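Local coordinates for alpha,alpha-trehalose-phosphate synthase (UDP-forming) (Burkholderia xenovorans, PDB 5V0T), which belongs to glycosyltransferase family 20 and has the GT-B fold, two Rossmann-like domains facing each other across a ligand-binding cleft, at residues 60-65 and 127-132; 162-167 and 237-242; 299-304 and 430-435. One frame throughout, in Å; residues are numbered along the deposited sequence. Where two conformers were deposited one is given.

Contact 1: residues 60-65 and 127-132; sequences PQIKVE and VPLLRE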
loop_
_atom_site.group_PDB
_atom_site.type_symbol
_atom_site.label_atom_id
_atom_site.label_comp_id
_atom_site.label_asym_id
_atom_site.label_seq_id
_atom_site.Cartn_x
_atom_site.Cartn_y
_atom_site.Cartn_z
ATOM N N PRO A 60 -5.685 -23.983 15.285
ATOM C CA PRO A 60 -4.768 -23.679 14.182
ATOM C C PRO A 60 -3.452 -24.415 14.362
ATOM O O PRO A 60 -2.988 -24.637 15.481
ATOM C CB PRO A 60 -4.569 -22.161 14.279
ATOM C CG PRO A 60 -5.695 -21.666 15.138
ATOM C CD PRO A 60 -5.971 -22.792 16.100
ATOM N N GLN A 61 -2.855 -24.803 13.241
ATOM C CA GLN A 61 -1.584 -25.517 13.236
ATOM C C GLN A 61 -0.684 -24.878 12.192
ATOM O O GLN A 61 -1.117 -24.646 11.060
ATOM C CB GLN A 61 -1.772 -27.012 12.933
ATOM N N ILE A 62 0.560 -24.586 12.574
ATOM C CA ILE A 62 1.477 -23.962 11.632
ATOM C C ILE A 62 1.774 -24.926 10.487
ATOM O O ILE A 62 1.813 -26.150 10.669
ATOM C CB ILE A 62 2.759 -23.507 12.350
ATOM C CG1 ILE A 62 3.547 -22.541 11.465
ATOM C CG2 ILE A 62 3.616 -24.694 12.745
ATOM C CD1 ILE A 62 4.149 -21.388 12.220
ATOM N N LYS A 63 1.940 -24.370 9.287
ATOM C CA LYS A 63 2.313 -25.123 8.098
ATOM C C LYS A 63 3.607 -24.537 7.553
ATOM O O LYS A 63 3.652 -23.356 7.199
ATOM C CB LYS A 63 1.208 -25.078 7.040
ATOM N N VAL A 64 4.652 -25.358 7.494
ATOM C CA VAL A 64 5.972 -24.941 7.036
ATOM C C VAL A 64 6.224 -25.587 5.682
ATOM O O VAL A 64 6.122 -26.813 5.543
ATOM C CB VAL A 64 7.065 -25.329 8.045
ATOM C CG1 VAL A 64 8.438 -24.907 7.542
ATOM C CG2 VAL A 64 6.768 -24.718 9.415
ATOM N N GLU A 65 6.552 -24.770 4.683
ATOM C CA GLU A 65 6.769 -25.291 3.341
ATOM C C GLU A 65 7.812 -24.447 2.620
ATOM O O GLU A 65 7.793 -23.215 2.700
ATOM C CB GLU A 65 5.460 -25.327 2.547
ATOM C CG GLU A 65 4.660 -24.042 2.619
ATOM C CD GLU A 65 3.321 -24.135 1.912
ATOM O OE1 GLU A 65 3.249 -24.802 0.857
ATOM O OE2 GLU A 65 2.340 -23.537 2.411
ATOM N N VAL A 127 8.351 -18.362 17.914
ATOM C CA VAL A 127 9.538 -18.631 18.737
ATOM C C VAL A 127 10.194 -19.976 18.427
ATOM O O VAL A 127 11.417 -20.004 18.230
ATOM C CB VAL A 127 9.202 -18.464 20.228
ATOM C CG1 VAL A 127 10.310 -19.083 21.105
ATOM C CG2 VAL A 127 9.012 -16.975 20.557
ATOM N N PRO A 128 9.471 -21.102 18.366
ATOM C CA PRO A 128 10.152 -22.390 18.131
ATOM C C PRO A 128 10.878 -22.468 16.800
ATOM O O PRO A 128 11.739 -23.328 16.638
ATOM C CB PRO A 128 9.012 -23.415 18.195
ATOM C CG PRO A 128 7.925 -22.743 18.927
ATOM C CD PRO A 128 8.024 -21.293 18.564
ATOM N N LEU A 129 10.565 -21.600 15.846
ATOM C CA LEU A 129 11.205 -21.655 14.540
ATOM C C LEU A 129 12.461 -20.802 14.459
ATOM O O LEU A 129 13.184 -20.884 13.462
ATOM C CB LEU A 129 10.218 -21.204 13.464
ATOM C CG LEU A 129 8.914 -21.990 13.432
ATOM C CD1 LEU A 129 7.883 -21.247 12.606
ATOM C CD2 LEU A 129 9.186 -23.381 12.854
ATOM N N LEU A 130 12.739 -20.005 15.483
ATOM C CA LEU A 130 13.825 -19.043 15.432
ATOM C C LEU A 130 15.173 -19.708 15.683
ATOM O O LEU A 130 15.273 -20.766 16.310
ATOM C CB LEU A 130 13.595 -17.932 16.460
ATOM C CG LEU A 130 12.389 -17.047 16.171
ATOM C CD1 LEU A 130 12.266 -15.977 17.258
ATOM C CD2 LEU A 130 12.509 -16.420 14.792
ATOM N N ARG A 131 16.219 -19.066 15.173
ATOM C CA ARG A 131 17.599 -19.417 15.463
ATOM C C ARG A 131 18.298 -18.201 16.047
ATOM O O ARG A 131 17.854 -17.067 15.864
ATOM C CB ARG A 131 18.344 -19.887 14.211
ATOM C CG ARG A 131 17.779 -21.143 13.605
ATOM C CD ARG A 131 18.172 -21.270 12.149
ATOM N NE ARG A 131 17.434 -22.341 11.492
ATOM C CZ ARG A 131 17.523 -22.613 10.197
ATOM N NH1 ARG A 131 18.325 -21.886 9.423
ATOM N NH2 ARG A 131 16.811 -23.606 9.677
ATOM N N GLU A 132 19.426 -18.455 16.714
ATOM C CA GLU A 132 20.103 -17.413 17.481
ATOM C C GLU A 132 20.471 -16.213 16.614
ATOM O O GLU A 132 20.379 -15.065 17.062
ATOM C CB GLU A 132 21.350 -17.985 18.158
#

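Contact 2: residues 162-167 and 237-242; sequences FLHIPF and YPIGVY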
loop_
_atom_site.group_PDB
_atom_site.type_symbol
_atom_site.label_atom_id
_atom_site.label_comp_id
_atom_site.label_asym_id
_atom_site.label_seq_id
_atom_site.Cartn_x
_atom_site.Cartn_y
_atom_site.Cartn_z
ATOM N N PHE A 162 8.631 -2.226 9.924
ATOM C CA PHE A 162 8.343 -1.283 8.847
ATOM C C PHE A 162 6.839 -1.094 8.752
ATOM O O PHE A 162 6.098 -2.076 8.636
ATOM C CB PHE A 162 8.907 -1.751 7.487
ATOM C CG PHE A 162 8.741 -0.722 6.382
ATOM C CD1 PHE A 162 9.613 0.352 6.280
ATOM C CD2 PHE A 162 7.690 -0.817 5.477
ATOM C CE1 PHE A 162 9.459 1.297 5.287
ATOM C CE2 PHE A 162 7.529 0.130 4.474
ATOM C CZ PHE A 162 8.418 1.189 4.382
ATOM N N LEU A 163 6.398 0.171 8.819
ATOM C CA LEU A 163 5.000 0.553 8.627
ATOM C C LEU A 163 4.759 0.889 7.156
ATOM O O LEU A 163 5.388 1.807 6.604
ATOM C CB LEU A 163 4.646 1.751 9.516
ATOM C CG LEU A 163 3.172 2.178 9.548
ATOM C CD1 LEU A 163 2.307 1.093 10.174
ATOM C CD2 LEU A 163 3.010 3.505 10.282
ATOM N N HIS A 164 3.849 0.143 6.516
ATOM C CA HIS A 164 3.581 0.359 5.096
ATOM C C HIS A 164 2.583 1.487 4.878
ATOM O O HIS A 164 2.589 2.112 3.816
ATOM C CB HIS A 164 3.060 -0.932 4.432
ATOM C CG HIS A 164 4.108 -1.998 4.288
ATOM N ND1 HIS A 164 4.621 -2.381 3.070
ATOM C CD2 HIS A 164 4.774 -2.724 5.218
ATOM C CE1 HIS A 164 5.547 -3.307 3.251
ATOM N NE2 HIS A 164 5.660 -3.530 4.547
ATOM N N ILE A 165 1.727 1.748 5.862
ATOM C CA ILE A 165 0.685 2.767 5.762
ATOM C C ILE A 165 1.240 4.074 6.331
ATOM O O ILE A 165 2.326 4.067 6.925
ATOM C CB ILE A 165 -0.589 2.300 6.486
ATOM C CG1 ILE A 165 -0.348 2.199 8.005
ATOM C CG2 ILE A 165 -1.066 0.957 5.893
ATOM C CD1 ILE A 165 -1.628 1.889 8.792
ATOM N N PRO A 166 0.569 5.216 6.159
ATOM C CA PRO A 166 1.120 6.462 6.699
ATOM C C PRO A 166 1.213 6.392 8.217
ATOM O O PRO A 166 0.448 5.682 8.873
ATOM C CB PRO A 166 0.106 7.528 6.252
ATOM C CG PRO A 166 -0.683 6.890 5.162
ATOM C CD PRO A 166 -0.715 5.434 5.476
ATOM N N PHE A 167 2.166 7.127 8.791
ATOM C CA PHE A 167 2.065 7.404 10.227
ATOM C C PHE A 167 1.373 8.747 10.408
ATOM O O PHE A 167 1.902 9.769 9.952
ATOM C CB PHE A 167 3.426 7.419 10.912
ATOM C CG PHE A 167 3.323 7.317 12.415
ATOM C CD1 PHE A 167 3.049 8.440 13.188
ATOM C CD2 PHE A 167 3.413 6.078 13.044
ATOM C CE1 PHE A 167 2.940 8.332 14.573
ATOM C CE2 PHE A 167 3.296 5.967 14.426
ATOM C CZ PHE A 167 3.055 7.089 15.186
ATOM N N TYR A 237 12.273 4.768 4.808
ATOM C CA TYR A 237 12.750 3.866 3.756
ATOM C C TYR A 237 11.602 3.663 2.774
ATOM O O TYR A 237 10.734 2.815 2.992
ATOM C CB TYR A 237 13.189 2.513 4.325
ATOM C CG TYR A 237 14.173 2.564 5.479
ATOM C CD1 TYR A 237 13.734 2.757 6.790
ATOM C CD2 TYR A 237 15.530 2.383 5.265
ATOM C CE1 TYR A 237 14.630 2.790 7.858
ATOM C CE2 TYR A 237 16.446 2.417 6.329
ATOM C CZ TYR A 237 15.977 2.617 7.622
ATOM O OH TYR A 237 16.852 2.646 8.679
ATOM N N PRO A 238 11.540 4.450 1.697
ATOM C CA PRO A 238 10.394 4.345 0.770
ATOM C C PRO A 238 10.458 3.055 -0.035
ATOM O O PRO A 238 11.450 2.784 -0.706
ATOM C CB PRO A 238 10.546 5.587 -0.124
ATOM C CG PRO A 238 12.010 5.935 -0.048
ATOM C CD PRO A 238 12.458 5.545 1.335
ATOM N N ILE A 239 9.400 2.244 0.046
ATOM C CA ILE A 239 9.400 0.980 -0.676
ATOM C C ILE A 239 9.320 1.251 -2.175
ATOM O O ILE A 239 8.618 2.171 -2.629
ATOM C CB ILE A 239 8.251 0.078 -0.198
ATOM C CG1 ILE A 239 8.490 -1.359 -0.649
ATOM C CG2 ILE A 239 6.896 0.582 -0.718
ATOM C CD1 ILE A 239 7.544 -2.370 -0.017
ATOM N N GLY A 240 10.073 0.473 -2.949
ATOM C CA GLY A 240 10.091 0.643 -4.387
ATOM C C GLY A 240 9.625 -0.585 -5.145
ATOM O O GLY A 240 8.945 -1.456 -4.594
ATOM N N VAL A 241 9.990 -0.656 -6.423
ATOM C CA VAL A 241 9.609 -1.738 -7.309
ATOM C C VAL A 241 10.856 -2.174 -8.079
ATOM O O VAL A 241 11.955 -1.666 -7.855
ATOM C CB VAL A 241 8.475 -1.320 -8.273
ATOM C CG1 VAL A 241 7.275 -0.791 -7.502
ATOM C CG2 VAL A 241 8.976 -0.239 -9.245
ATOM N N TYR A 242 10.684 -3.141 -8.977
ATOM C CA TYR A 242 11.709 -3.457 -9.964
ATOM C C TYR A 242 11.255 -2.864 -11.291
ATOM O O TYR A 242 10.541 -3.530 -12.052
ATOM C CB TYR A 242 11.926 -4.963 -10.117
ATOM C CG TYR A 242 12.599 -5.645 -8.959
ATOM C CD1 TYR A 242 13.887 -5.290 -8.568
ATOM C CD2 TYR A 242 11.956 -6.663 -8.265
ATOM C CE1 TYR A 242 14.514 -5.930 -7.510
ATOM C CE2 TYR A 242 12.570 -7.307 -7.202
ATOM C CZ TYR A 242 13.851 -6.939 -6.833
ATOM O OH TYR A 242 14.453 -7.569 -5.777
#

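Contact 3: residues 299-304 and 430-435; sequences TAQRNK and ALDMPL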
loop_
_atom_site.group_PDB
_atom_site.type_symbol
_atom_site.label_atom_id
_atom_site.label_comp_id
_atom_site.label_asym_id
_atom_site.label_seq_id
_atom_site.Cartn_x
_atom_site.Cartn_y
_atom_site.Cartn_z
ATOM N N THR A 299 -16.586 19.154 -24.143
ATOM C CA THR A 299 -17.412 18.354 -25.035
ATOM C C THR A 299 -16.555 17.562 -26.015
ATOM O O THR A 299 -16.944 16.457 -26.415
ATOM C CB THR A 299 -18.423 19.229 -25.777
ATOM O OG1 THR A 299 -17.743 20.110 -26.687
ATOM C CG2 THR A 299 -19.241 20.045 -24.787
ATOM N N ALA A 300 -15.362 18.063 -26.354
ATOM C CA ALA A 300 -14.505 17.334 -27.277
ATOM C C ALA A 300 -14.010 16.018 -26.693
ATOM O O ALA A 300 -13.633 15.126 -27.460
ATOM C CB ALA A 300 -13.316 18.201 -27.703
ATOM N N GLN A 301 -14.032 15.859 -25.367
ATOM C CA GLN A 301 -13.604 14.597 -24.772
ATOM C C GLN A 301 -14.684 13.520 -24.819
ATOM O O GLN A 301 -14.364 12.332 -24.684
ATOM C CB GLN A 301 -13.168 14.801 -23.315
ATOM C CG GLN A 301 -11.850 15.552 -23.125
ATOM C CD GLN A 301 -10.645 14.818 -23.697
ATOM O OE1 GLN A 301 -10.697 13.617 -23.970
ATOM N NE2 GLN A 301 -9.549 15.546 -23.885
ATOM N N ARG A 302 -15.948 13.901 -25.002
ATOM C CA ARG A 302 -17.028 12.921 -24.989
ATOM C C ARG A 302 -16.894 11.982 -26.179
ATOM O O ARG A 302 -16.592 12.412 -27.295
ATOM C CB ARG A 302 -18.380 13.628 -24.995
ATOM C CG ARG A 302 -18.614 14.465 -23.711
ATOM C CD ARG A 302 -19.845 15.340 -23.838
ATOM N NE ARG A 302 -19.824 16.404 -22.840
ATOM C CZ ARG A 302 -20.738 17.360 -22.744
ATOM N NH1 ARG A 302 -21.758 17.391 -23.593
ATOM N NH2 ARG A 302 -20.626 18.293 -21.807
ATOM N N ASN A 303 -17.074 10.685 -25.918
ATOM C CA ASN A 303 -16.910 9.600 -26.885
ATOM C C ASN A 303 -15.479 9.495 -27.411
ATOM O O ASN A 303 -15.229 8.741 -28.355
ATOM C CB ASN A 303 -17.904 9.722 -28.059
ATOM C CG ASN A 303 -18.488 8.375 -28.481
ATOM O OD1 ASN A 303 -17.894 7.326 -28.224
ATOM N ND2 ASN A 303 -19.656 8.396 -29.136
ATOM N N LYS A 304 -14.521 10.221 -26.816
ATOM C CA LYS A 304 -13.125 10.149 -27.232
ATOM C C LYS A 304 -12.204 9.606 -26.149
ATOM O O LYS A 304 -10.994 9.509 -26.376
ATOM C CB LYS A 304 -12.625 11.528 -27.681
ATOM C CG LYS A 304 -13.475 12.142 -28.787
ATOM C CD LYS A 304 -13.693 11.150 -29.910
ATOM C CE LYS A 304 -14.282 11.810 -31.153
ATOM N NZ LYS A 304 -13.265 12.556 -31.932
ATOM N N ALA A 430 -3.006 15.861 -18.906
ATOM C CA ALA A 430 -2.401 14.561 -19.204
ATOM C C ALA A 430 -2.772 14.076 -20.603
ATOM O O ALA A 430 -1.905 13.648 -21.375
ATOM C CB ALA A 430 -2.839 13.528 -18.162
ATOM N N LEU A 431 -4.068 14.114 -20.933
ATOM C CA LEU A 431 -4.527 13.573 -22.209
ATOM C C LEU A 431 -3.912 14.301 -23.394
ATOM O O LEU A 431 -3.683 13.689 -24.442
ATOM C CB LEU A 431 -6.051 13.639 -22.304
ATOM C CG LEU A 431 -6.834 12.662 -21.431
ATOM C CD1 LEU A 431 -8.240 13.200 -21.250
ATOM C CD2 LEU A 431 -6.848 11.254 -22.057
ATOM N N ASP A 432 -3.644 15.597 -23.257
ATOM C CA ASP A 432 -3.157 16.402 -24.368
ATOM C C ASP A 432 -1.666 16.699 -24.285
ATOM O O ASP A 432 -1.139 17.409 -25.151
ATOM C CB ASP A 432 -3.948 17.715 -24.444
ATOM C CG ASP A 432 -5.419 17.498 -24.782
ATOM O OD1 ASP A 432 -5.722 16.678 -25.682
ATOM O OD2 ASP A 432 -6.275 18.149 -24.143
ATOM N N MET A 433 -0.961 16.153 -23.295
ATOM C CA MET A 433 0.453 16.474 -23.137
ATOM C C MET A 433 1.261 16.029 -24.362
ATOM O O MET A 433 1.093 14.892 -24.834
ATOM C CB MET A 433 1.011 15.824 -21.873
ATOM C CG MET A 433 2.374 16.384 -21.475
ATOM S SD MET A 433 3.057 15.675 -19.964
ATOM C CE MET A 433 1.963 16.413 -18.760
ATOM N N PRO A 434 2.132 16.879 -24.901
ATOM C CA PRO A 434 2.922 16.486 -26.073
ATOM C C PRO A 434 3.977 15.443 -25.725
ATOM O O PRO A 434 4.424 15.321 -24.581
ATOM C CB PRO A 434 3.564 17.798 -26.539
ATOM C CG PRO A 434 3.467 18.716 -25.419
ATOM C CD PRO A 434 2.334 18.289 -24.535
ATOM N N LEU A 435 4.382 14.692 -26.760
ATOM C CA LEU A 435 5.291 13.559 -26.593
ATOM C C LEU A 435 6.579 13.937 -25.865
ATOM O O LEU A 435 7.003 13.243 -24.935
ATOM C CB LEU A 435 5.623 12.961 -27.962
ATOM C CG LEU A 435 6.664 11.832 -27.948
ATOM C CD1 LEU A 435 6.098 10.562 -27.261
ATOM C CD2 LEU A 435 7.153 11.516 -29.351
#

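Contact 1: residues 60-65 and 127-132
The backbone oxygen of Leu129, the residue that meets both Ile62 and Val64, accepts a hydrogen bond from NH2 of Arg11. One residue on, Leu130 N is bonded to Val127 O at 3.0 Å, closing a 3-10 turn. Pro128 fits such a turn, since its ring already holds phi at a value the turn needs. The contact with 60-65 itself is wholly apolar. Leu129 forks, and each methyl finds its own partner: CD1 meets CD1 of Ile62 at 3.8 Å, the two side chains reaching toward each other tip to tip, while CD2 lies 4.4 Å from CG2 of Val64 in a looser touch. Ile62 extends far enough because CG1 stands opposite the backbone N (chi1 -165°), which carries CD1 out toward the leucine. The spacing suits the residue types: Ile62 and Val64 are two apart along an extended chain, so both point to Leu129, and beta-branched side chains suit such a backbone. Lys63 and Glu65, between and after them, make backbone hydrogen bonds to Thr74 and Phe72. The patch is small and lies near the surface. It joins a beta hairpin, formed by strand 63-67 with the antiparallel strand 70-78, to the loop linking helix 109-126 to strand 135-139, a helix-to-strand connection of the kind that recurs in Rossmann-like domains.

Contact 2: residues 162-167 and 237-242
The apolar contact comes first: CE1 of Phe162 rests 4.0 Å from CB of Tyr237. A van der Waals contact follows, CD1 of Ile239 meeting CE1 of the His164 imidazole obliquely at 3.9 Å. Ile239 gets there by holding CG1 opposite its backbone N (chi1 -164°), a stretched shape that sends its terminal methyl to the imidazole. A third kind is polar in character without being a hydrogen bond. The carbonyl O of Tyr237 sits at the edge of the Phe162 ring, near its plane, 3.0 Å from CE1 and 3.2 Å from CZ, where the slightly positive ring hydrogens can face it. Within 162-167, the rim atom CD2 of Phe162 stands 3.4 Å above one face of His164. No hydrogen bond joins the two segments directly, but the side-chain amide of Gln195 bridges them, giving NE2 to His164 O and accepting Ile239 N at OE1. The hydroxyl of Tyr237 bonds to Asp464. His164 also touches the bound 6-O-phosphono-alpha-D-glucopyranose. The chemistry thus implies buried aromatic and aliphatic neighbours that probably limit how the His164 ring can turn, with the NE2 bond to His139 ND1 fixing its direction within the ligand pocket.

Contact 3: residues 299-304 and 430-435
The amide of Gln301 lies at a slant to the Leu431 branch it touches. The methyl CD1 of Leu431 stands 3.7 Å from OE1 of Gln301, and its distance to NE2 of Gln301, 3.8 Å, is almost the same. The methyl therefore favours neither end of the amide, and the contact is one of van der Waals packing. Gln301 reaches this position with a chain bent about the CB-CG bond (chi2 -64°). Asp432 approaches the same amide from the opposite direction, with its carboxylate plane turned 39° from that of the amide. The distance from NE2 of Gln301 to OD2 of Asp432 is 4.2 Å, too long for a hydrogen bond, so any attraction is at most weakly electrostatic. A glutamine suits this half-exposed place because its flat amide can lie against a leucine methyl while its polar atoms remain compatible with water; a formic acid molecule, probably from the crystallisation liquor, lies about 3 Å from its side chain.

The backbone on the glutamine side is tightly turned. Arg302 N bonds to Thr299 O at 3.1 Å, and Lys304 N to Gln301 O at 3.0 Å. Between them Asn303 adopts a positive phi of 63°, which asparagine tolerates better than most residues, and its ND2 binds Asp343.

Besides the Gln301-Leu431 touch, Lys270 bridges the two sides: its backbone pairs with Lys304, and its NZ bonds to the oxygen of Leu431. The loop joining helix 284-297 to strand 305-310 meets the C-terminal part of helix 420-432, whose Leu431 packs on Val368 of strand 368-371 and whose Ala430 rests on strands 368-371, 396-400 and 413-415 of the parallel sheet.

The contacts follow one another along the chain without overlap, and none touches another. Contacts 1 and 2, with centres 26 Å apart, both lie at the mixed sheet of the N-terminal half: contact 1 at the hairpin 63-67/70-78 and the loop before strand 135-139, contact 2 at loops following strands 159-162 and 230-236. Contact 3 borders the separate six-stranded parallel sheet, its centre 33 Å from that of contact 2 and 55 Å from that of contact 1, on the opposite side of the chain's centre from contact 1. Contact 2 thus lies deep, near the cleft that holds the ligands, and there helix 454-466 returns to the first sheet, as is usual in GT-B proteins; the other two lie at the periphery, one in each half.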